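Local coordinates for protein chitinase (Thermococcus chitonophagus, PDB 5XSW) that probably cleaves chitin as an endochitinase, this chain being the part of a longer protein that joins a beta-sandwich domain to the glycan-binding catalytic domain, at residues Val15-Ala20 with Lys36-Glu41; Phe257-Ala262 with Leu300-Glu305. All blocks are in the same frame, centred on the assembly; numbering follows the deposited sequence.

Contact 1. Residues Val15-Ala20 with Lys36-Glu41; sequences VELTLA and KNITFE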
ATOM      1  N   VAL A  15     -16.257  39.318  -2.641  1.00 38.94           N
ATOM      2  CA  VAL A  15     -16.147  38.570  -1.389  1.00 32.52           C
ATOM      3  C   VAL A  15     -14.780  37.833  -1.310  1.00 36.97           C
ATOM      4  O   VAL A  15     -14.320  37.272  -2.298  1.00 39.92           O
ATOM      5  CB  VAL A  15     -17.299  37.544  -1.270  1.00 34.62           C
ATOM      6  CG1 VAL A  15     -17.084  36.598  -0.084  1.00 33.65           C
ATOM      7  CG2 VAL A  15     -18.641  38.235  -1.150  1.00 38.42           C
ATOM      8  N   GLU A  16     -14.147  37.864  -0.137  1.00 37.82           N
ATOM      9  CA  GLU A  16     -12.972  37.054   0.121  1.00 38.25           C
ATOM     10  C   GLU A  16     -13.321  35.896   1.040  1.00 39.92           C
ATOM     11  O   GLU A  16     -13.834  36.081   2.158  1.00 37.81           O
ATOM     12  CB  GLU A  16     -11.869  37.874   0.737  1.00 39.40           C
ATOM     13  CG  GLU A  16     -10.634  37.045   1.020  1.00 50.36           C
ATOM     14  CD  GLU A  16      -9.402  37.890   1.229  1.00 61.86           C
ATOM     15  OE1 GLU A  16      -8.316  37.517   0.715  1.00 64.36           O
ATOM     16  OE2 GLU A  16      -9.522  38.923   1.924  1.00 74.55           O
ATOM     17  N   LEU A  17     -13.037  34.694   0.554  1.00 41.15           N
ATOM     18  CA  LEU A  17     -13.221  33.470   1.317  1.00 32.02           C
ATOM     19  C   LEU A  17     -11.857  32.938   1.795  1.00 36.09           C
ATOM     20  O   LEU A  17     -10.972  32.788   0.984  1.00 34.09           O
ATOM     21  CB  LEU A  17     -13.909  32.428   0.448  1.00 38.57           C
ATOM     22  CG  LEU A  17     -13.965  31.018   1.048  1.00 37.89           C
ATOM     23  CD1 LEU A  17     -14.858  30.974   2.287  1.00 32.69           C
ATOM     24  CD2 LEU A  17     -14.425  30.047  -0.008  1.00 38.12           C
ATOM     25  N   THR A  18     -11.723  32.669   3.081  1.00 31.85           N
ATOM     26  CA  THR A  18     -10.492  32.116   3.595  1.00 41.66           C
ATOM     27  C   THR A  18     -10.723  30.695   4.089  1.00 40.52           C
ATOM     28  O   THR A  18     -11.547  30.461   4.959  1.00 37.09           O
ATOM     29  CB  THR A  18      -9.930  32.977   4.734  1.00 43.79           C
ATOM     30  OG1 THR A  18      -9.690  34.300   4.256  1.00 43.17           O
ATOM     31  CG2 THR A  18      -8.639  32.399   5.253  1.00 39.29           C
ATOM     32  N   LEU A  19      -9.969  29.759   3.525  1.00 32.90           N
ATOM     33  CA  LEU A  19     -10.014  28.363   3.918  1.00 31.59           C
ATOM     34  C   LEU A  19      -8.674  28.028   4.533  1.00 35.19           C
ATOM     35  O   LEU A  19      -7.643  28.346   3.969  1.00 34.90           O
ATOM     36  CB  LEU A  19     -10.249  27.462   2.709  1.00 33.46           C
ATOM     37  CG  LEU A  19     -11.468  27.714   1.829  1.00 36.77           C
ATOM     38  CD1 LEU A  19     -11.410  26.886   0.563  1.00 35.61           C
ATOM     39  CD2 LEU A  19     -12.736  27.418   2.599  1.00 39.39           C
ATOM     40  N   ALA A  20      -8.687  27.426   5.711  1.00 33.48           N
ATOM     41  CA  ALA A  20      -7.436  27.084   6.360  1.00 40.74           C
ATOM     42  C   ALA A  20      -7.513  25.911   7.316  1.00 42.13           C
ATOM     43  O   ALA A  20      -8.541  25.660   7.923  1.00 38.74           O
ATOM     44  CB  ALA A  20      -6.892  28.295   7.089  1.00 35.18           C
ATOM     45  N   LYS A  36     -13.325  18.032  -0.854  1.00 24.62           N
ATOM     46  CA  LYS A  36     -13.923  17.654  -2.121  1.00 26.26           C
ATOM     47  C   LYS A  36     -14.354  18.898  -2.951  1.00 35.53           C
ATOM     48  O   LYS A  36     -14.011  19.039  -4.127  1.00 26.37           O
ATOM     49  CB  LYS A  36     -15.137  16.774  -1.858  1.00 27.06           C
ATOM     50  CG  LYS A  36     -15.745  16.132  -3.113  1.00 34.84           C
ATOM     51  CD  LYS A  36     -17.143  15.557  -2.795  1.00 43.91           C
ATOM     52  CE  LYS A  36     -17.689  14.665  -3.915  1.00 64.86           C
ATOM     53  NZ  LYS A  36     -16.953  13.338  -4.064  1.00 71.84           N
ATOM     54  N   ASN A  37     -15.139  19.778  -2.318  1.00 32.79           N
ATOM     55  CA  ASN A  37     -15.500  21.047  -2.937  1.00 28.22           C
ATOM     56  C   ASN A  37     -16.061  21.972  -1.850  1.00 31.37           C
ATOM     57  O   ASN A  37     -16.144  21.587  -0.675  1.00 26.45           O
ATOM     58  CB  ASN A  37     -16.478  20.852  -4.110  1.00 26.95           C
ATOM     59  CG  ASN A  37     -17.678  20.019  -3.762  1.00 29.84           C
ATOM     60  OD1 ASN A  37     -18.317  20.238  -2.735  1.00 33.75           O
ATOM     61  ND2 ASN A  37     -18.024  19.073  -4.647  1.00 32.23           N
ATOM     62  N   ILE A  38     -16.313  23.218  -2.228  1.00 29.79           N
ATOM     63  CA  ILE A  38     -16.920  24.206  -1.320  1.00 28.39           C
ATOM     64  C   ILE A  38     -18.187  24.667  -2.097  1.00 27.47           C
ATOM     65  O   ILE A  38     -18.090  24.986  -3.276  1.00 30.93           O
ATOM     66  CB  ILE A  38     -16.035  25.427  -1.040  1.00 32.32           C
ATOM     67  CG1 ILE A  38     -14.658  25.050  -0.490  1.00 36.81           C
ATOM     68  CG2 ILE A  38     -16.698  26.409  -0.008  1.00 27.30           C
ATOM     69  CD1 ILE A  38     -13.621  24.934  -1.589  1.00 42.85           C
ATOM     70  N   THR A  39     -19.348  24.675  -1.462  1.00 33.72           N
ATOM     71  CA  THR A  39     -20.516  25.220  -2.165  1.00 28.30           C
ATOM     72  C   THR A  39     -20.945  26.544  -1.521  1.00 35.87           C
ATOM     73  O   THR A  39     -20.715  26.798  -0.331  1.00 30.55           O
ATOM     74  CB  THR A  39     -21.717  24.270  -2.155  1.00 30.87           C
ATOM     75  OG1 THR A  39     -21.989  23.822  -0.813  1.00 32.49           O
ATOM     76  CG2 THR A  39     -21.504  23.058  -3.073  1.00 34.61           C
ATOM     77  N   PHE A  40     -21.600  27.379  -2.307  1.00 32.26           N
ATOM     78  CA  PHE A  40     -22.312  28.483  -1.674  1.00 32.34           C
ATOM     79  C   PHE A  40     -23.487  28.851  -2.591  1.00 35.12           C
ATOM     80  O   PHE A  40     -23.598  28.344  -3.701  1.00 34.91           O
ATOM     81  CB  PHE A  40     -21.386  29.685  -1.423  1.00 29.29           C
ATOM     82  CG  PHE A  40     -20.878  30.345  -2.712  1.00 34.35           C
ATOM     83  CD1 PHE A  40     -21.604  31.372  -3.331  1.00 35.82           C
ATOM     84  CD2 PHE A  40     -19.663  29.958  -3.280  1.00 37.18           C
ATOM     85  CE1 PHE A  40     -21.122  32.000  -4.520  1.00 34.26           C
ATOM     86  CE2 PHE A  40     -19.166  30.546  -4.449  1.00 32.21           C
ATOM     87  CZ  PHE A  40     -19.907  31.600  -5.089  1.00 37.61           C
ATOM     88  N   GLU A  41     -24.349  29.742  -2.103  1.00 37.31           N
ATOM     89  CA  GLU A  41     -25.521  30.123  -2.877  1.00 39.57           C
ATOM     90  C   GLU A  41     -25.484  31.615  -3.180  1.00 33.04           C
ATOM     91  O   GLU A  41     -24.989  32.399  -2.383  1.00 32.25           O
ATOM     92  CB  GLU A  41     -26.801  29.727  -2.129  1.00 45.69           C
ATOM     93  CG  GLU A  41     -27.025  28.219  -2.152  1.00 40.91           C
ATOM     94  CD  GLU A  41     -28.070  27.735  -1.125  1.00 55.15           C
ATOM     95  OE1 GLU A  41     -28.690  26.684  -1.377  1.00 68.78           O
ATOM     96  OE2 GLU A  41     -28.259  28.368  -0.065  1.00 59.17           O
TER
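Leu17 and Leu19 on strand 12-21 pack against Ile38 on strand 32-41, an apolar contact between the two facing sheets of the N-terminal beta domain. How one branched residue can serve two partners is well illustrated by Ile38. Its CG1 stands beside the backbone N and anti to the carbonyl carbon (chi1 -56°), carrying CD1 up to Leu19 CD1 at 3.7 Å, so that these two side chains meet tip to tip. The second torsion of Ile38, at 94°, departs from a staggered value as CD1 reaches Leu19. CG2, the other branch, lies anti to the backbone N and comes within 4.3 Å of Leu17 CD2. The backbones stay well apart, with 9.6 Å between Leu19 CA and Ile38 CA, a gap bridged by side chains alone. Leu70 touches both Leu19 and Ile38, and Ile102 also rests on Leu19, extending the apolar layer around them. Each strand is tied within its own sheet, Leu17 and Leu19 pairing through the backbone with Ile84 and Val82, while Lys36 and Asn37 form a classic beta bulge opposite His103. Two antiparallel sheets joined face to face through such a layer are characteristic of a beta sandwich.

Contact 2. Residues Phe257-Ala262 with Leu300-Glu305; sequences FNQIKA and LTMERE. With PO4 (phosphate ion), chain E.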
ATOM      1  N   PHE A 257      -1.495  -2.375   4.248  1.00 22.26           N
ATOM      2  CA  PHE A 257      -1.147  -1.786   5.557  1.00 20.10           C
ATOM      3  C   PHE A 257      -0.563  -0.411   5.423  1.00 23.63           C
ATOM      4  O   PHE A 257      -0.904   0.540   6.173  1.00 20.81           O
ATOM      5  CB  PHE A 257      -0.137  -2.722   6.312  1.00 21.58           C
ATOM      6  CG  PHE A 257       0.111  -2.324   7.716  1.00 23.50           C
ATOM      7  CD1 PHE A 257      -0.708  -2.808   8.730  1.00 25.23           C
ATOM      8  CD2 PHE A 257       1.185  -1.482   8.045  1.00 23.90           C
ATOM      9  CE1 PHE A 257      -0.491  -2.453  10.113  1.00 23.82           C
ATOM     10  CE2 PHE A 257       1.460  -1.129   9.392  1.00 24.24           C
ATOM     11  CZ  PHE A 257       0.613  -1.578  10.442  1.00 28.72           C
ATOM     12  N   ASN A 258       0.388  -0.277   4.499  1.00 20.22           N
ATOM     13  CA  ASN A 258       0.996   1.024   4.228  1.00 20.34           C
ATOM     14  C   ASN A 258      -0.072   2.069   3.824  1.00 25.96           C
ATOM     15  O   ASN A 258      -0.060   3.218   4.252  1.00 21.94           O
ATOM     16  CB  ASN A 258       2.046   0.864   3.084  1.00 25.40           C
ATOM     17  CG  ASN A 258       2.755   2.194   2.719  1.00 35.60           C
ATOM     18  OD1 ASN A 258       2.197   3.062   2.035  1.00 33.80           O
ATOM     19  ND2 ASN A 258       3.991   2.333   3.155  1.00 37.25           N
ATOM     20  N   GLN A 259      -0.987   1.643   2.986  1.00 20.37           N
ATOM     21  CA  GLN A 259      -2.035   2.573   2.523  1.00 23.10           C
ATOM     22  C   GLN A 259      -2.996   3.009   3.671  1.00 24.29           C
ATOM     23  O   GLN A 259      -3.348   4.209   3.824  1.00 24.14           O
ATOM     24  CB  GLN A 259      -2.791   1.885   1.380  1.00 27.27           C
ATOM     25  CG  GLN A 259      -4.022   2.608   0.857  1.00 28.10           C
ATOM     26  CD  GLN A 259      -4.710   1.763  -0.195  1.00 24.52           C
ATOM     27  OE1 GLN A 259      -4.795   2.154  -1.360  1.00 34.78           O
ATOM     28  NE2 GLN A 259      -5.100   0.572   0.186  1.00 23.36           N
ATOM     29  N   ILE A 260      -3.424   2.071   4.515  1.00 22.96           N
ATOM     30  CA  ILE A 260      -4.356   2.504   5.577  1.00 24.55           C
ATOM     31  C   ILE A 260      -3.667   3.290   6.662  1.00 27.10           C
ATOM     32  O   ILE A 260      -4.250   4.226   7.218  1.00 23.86           O
ATOM     33  CB  ILE A 260      -5.162   1.334   6.205  1.00 29.99           C
ATOM     34  CG1 ILE A 260      -4.273   0.344   6.915  1.00 30.27           C
ATOM     35  CG2 ILE A 260      -6.049   0.683   5.131  1.00 34.04           C
ATOM     36  CD1 ILE A 260      -5.045  -0.907   7.423  1.00 34.58           C
ATOM     37  N   LYS A 261      -2.384   3.021   6.911  1.00 22.49           N
ATOM     38  CA  LYS A 261      -1.577   3.942   7.689  1.00 22.42           C
ATOM     39  C   LYS A 261      -1.558   5.366   7.093  1.00 22.42           C
ATOM     40  O   LYS A 261      -1.700   6.382   7.819  1.00 27.95           O
ATOM     41  CB  LYS A 261      -0.129   3.366   7.782  1.00 26.92           C
ATOM     42  CG  LYS A 261       0.745   3.868   8.789  1.00 35.98           C
ATOM     43  CD  LYS A 261       2.087   3.016   8.771  1.00 28.48           C
ATOM     44  CE  LYS A 261       3.160   3.899   9.351  1.00 31.57           C
ATOM     45  NZ  LYS A 261       4.419   3.094   9.341  1.00 38.19           N
ATOM     46  N   ALA A 262      -1.371   5.486   5.781  1.00 19.75           N
ATOM     47  CA  ALA A 262      -1.382   6.830   5.162  1.00 21.46           C
ATOM     48  C   ALA A 262      -2.765   7.517   5.321  1.00 26.26           C
ATOM     49  O   ALA A 262      -2.869   8.711   5.577  1.00 24.05           O
ATOM     50  CB  ALA A 262      -1.029   6.743   3.638  1.00 23.90           C
ATOM     51  N   LEU A 300     -11.199  -2.904   6.152  1.00 20.13           N
ATOM     52  CA  LEU A 300     -12.564  -3.059   5.675  1.00 20.81           C
ATOM     53  C   LEU A 300     -13.310  -1.731   5.707  1.00 21.68           C
ATOM     54  O   LEU A 300     -14.029  -1.381   4.787  1.00 21.92           O
ATOM     55  CB  LEU A 300     -13.291  -4.097   6.513  1.00 20.88           C
ATOM     56  CG  LEU A 300     -12.760  -5.515   6.349  1.00 21.15           C
ATOM     57  CD1 LEU A 300     -13.103  -6.369   7.553  1.00 22.40           C
ATOM     58  CD2 LEU A 300     -13.303  -6.121   5.076  1.00 18.40           C
ATOM     59  N   THR A 301     -13.084  -0.982   6.771  1.00 19.64           N
ATOM     60  CA  THR A 301     -13.707   0.310   6.954  1.00 22.06           C
ATOM     61  C   THR A 301     -13.284   1.232   5.826  1.00 28.00           C
ATOM     62  O   THR A 301     -14.082   1.986   5.310  1.00 22.73           O
ATOM     63  CB  THR A 301     -13.325   0.921   8.308  1.00 23.98           C
ATOM     64  OG1 THR A 301     -13.930   0.159   9.351  1.00 21.63           O
ATOM     65  CG2 THR A 301     -13.778   2.363   8.401  1.00 21.96           C
ATOM     66  N   MET A 302     -12.026   1.130   5.426  1.00 21.84           N
ATOM     67  CA  MET A 302     -11.495   1.962   4.372  1.00 20.99           C
ATOM     68  C   MET A 302     -12.270   1.734   3.080  1.00 21.60           C
ATOM     69  O   MET A 302     -12.574   2.675   2.383  1.00 22.63           O
ATOM     70  CB  MET A 302     -10.015   1.661   4.146  1.00 20.68           C
ATOM     71  CG  MET A 302      -9.414   2.346   2.932  1.00 25.21           C
ATOM     72  SD  MET A 302      -9.645   1.436   1.396  1.00 31.35           S
ATOM     73  CE  MET A 302      -8.400   0.165   1.564  1.00 29.33           C
ATOM     74  N   GLU A 303     -12.600   0.489   2.775  1.00 20.23           N
ATOM     75  CA  GLU A 303     -13.339   0.219   1.555  1.00 21.85           C
ATOM     76  C   GLU A 303     -14.697   0.912   1.594  1.00 25.32           C
ATOM     77  O   GLU A 303     -15.087   1.573   0.646  1.00 21.99           O
ATOM     78  CB  GLU A 303     -13.568  -1.278   1.392  1.00 21.95           C
ATOM     79  CG  GLU A 303     -12.323  -2.140   1.385  1.00 24.50           C
ATOM     80  CD  GLU A 303     -12.662  -3.612   1.379  1.00 24.85           C
ATOM     81  OE1 GLU A 303     -13.639  -3.979   0.717  1.00 23.05           O
ATOM     82  OE2 GLU A 303     -11.970  -4.392   2.043  1.00 21.22           O
ATOM     83  N   ARG A 304     -15.384   0.784   2.721  1.00 22.15           N
ATOM     84  CA  ARG A 304     -16.705   1.357   2.888  1.00 25.25           C
ATOM     85  C   ARG A 304     -16.665   2.869   2.814  1.00 19.82           C
ATOM     86  O   ARG A 304     -17.478   3.472   2.143  1.00 22.70           O
ATOM     87  CB  ARG A 304     -17.312   0.910   4.214  1.00 24.02           C
ATOM     88  CG  ARG A 304     -18.789   1.218   4.372  1.00 20.33           C
ATOM     89  CD  ARG A 304     -19.423   0.303   5.396  1.00 24.41           C
ATOM     90  NE  ARG A 304     -20.816   0.611   5.686  1.00 23.02           N
ATOM     91  CZ  ARG A 304     -21.219   1.430   6.645  1.00 24.49           C
ATOM     92  NH1 ARG A 304     -20.340   2.056   7.407  1.00 20.57           N
ATOM     93  NH2 ARG A 304     -22.507   1.631   6.839  1.00 24.13           N
ATOM     94  N   GLU A 305     -15.685   3.462   3.485  1.00 18.94           N
ATOM     95  CA  GLU A 305     -15.467   4.906   3.456  1.00 20.09           C
ATOM     96  C   GLU A 305     -15.155   5.396   2.054  1.00 28.42           C
ATOM     97  O   GLU A 305     -15.606   6.497   1.645  1.00 24.66           O
ATOM     98  CB  GLU A 305     -14.345   5.353   4.417  1.00 20.26           C
ATOM     99  CG  GLU A 305     -14.680   5.214   5.975  1.00 21.25           C
ATOM    100  CD  GLU A 305     -15.365   6.467   6.591  1.00 25.67           C
ATOM    101  OE1 GLU A 305     -15.572   7.447   5.839  1.00 26.26           O
ATOM    102  OE2 GLU A 305     -15.613   6.498   7.845  1.00 26.28           O
TER
HETATM  103  P   PO4 E 901      -6.391  -1.930  -1.952  0.86 31.01           P
HETATM  104  O1  PO4 E 901      -5.397  -2.727  -1.190  0.86 33.58           O
HETATM  105  O2  PO4 E 901      -6.848  -0.664  -1.280  0.86 28.27           O
HETATM  106  O3  PO4 E 901      -5.745  -1.633  -3.279  0.86 35.56           O
HETATM  107  O4  PO4 E 901      -7.684  -2.593  -2.175  0.86 26.75           O
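Gln259 is extended throughout its aliphatic chain, with CG anti to the backbone N (chi1 173°), whereas Met302 starts in the same way but bends at both later torsions, and these two shapes bring the amide and the methyl group together. Met302 CE comes to 3.6 Å from Gln259 NE2, a van der Waals approach of a methyl to an amide nitrogen that donates to the phosphate rather than to Met302. In that bond Gln259 NE2 reaches the phosphate O2 over 2.6 Å at an N-H...O angle of 148°, short though somewhat bent. The same O2 lies 3.3 Å from Met302 CE, so the methyl sits against both members of the polar pair. Nearer the backbones, Ile260 CG2 meets Met302 CB at 4.2 Å, the apolar part of the contact. The phosphate, probably from the crystallisation liquor, is also bound by Asn256, Val340 and, from the second subunit, Ser254 and Gly255. Gln259 OE1 hydrogen-bonds to Ser254 of that subunit, so both ends of the amide are engaged and its rotation is fixed. With an alanine here, the phosphate and the neighbouring subunit's Ser254 would probably each lose a partner, and the Met302 methyl would be less confined. Helix 254-263 thus faces the second subunit as well as helix 288-311, while Leu300 and Glu303 of the latter lean on helix 327-338 and Leu300 also meets helix 203-214.

How the contacts relate
Contact 1 comes first along the chain and is complete before contact 2 opens, a serial order that matches two separate domains. One joins the sheets of the N-terminal sandwich; the other joins two helices of the mainly helical domain, which also holds the glycan pocket. The centres of contact 1 and contact 2 are 28 Å apart and their nearest atoms about 9 Å, without touching, yet helix 288-311 connects them. Lys36 hydrogen-bonds to Ala309 on it, and Glu305 forms a salt bridge to Arg106, just beyond strand 98-104. The same helix therefore packs within the helical domain and also contacts the sandwich and the chain just after it. Of the two, contact 2 alone borders the second subunit, linking domain packing to dimer assembly.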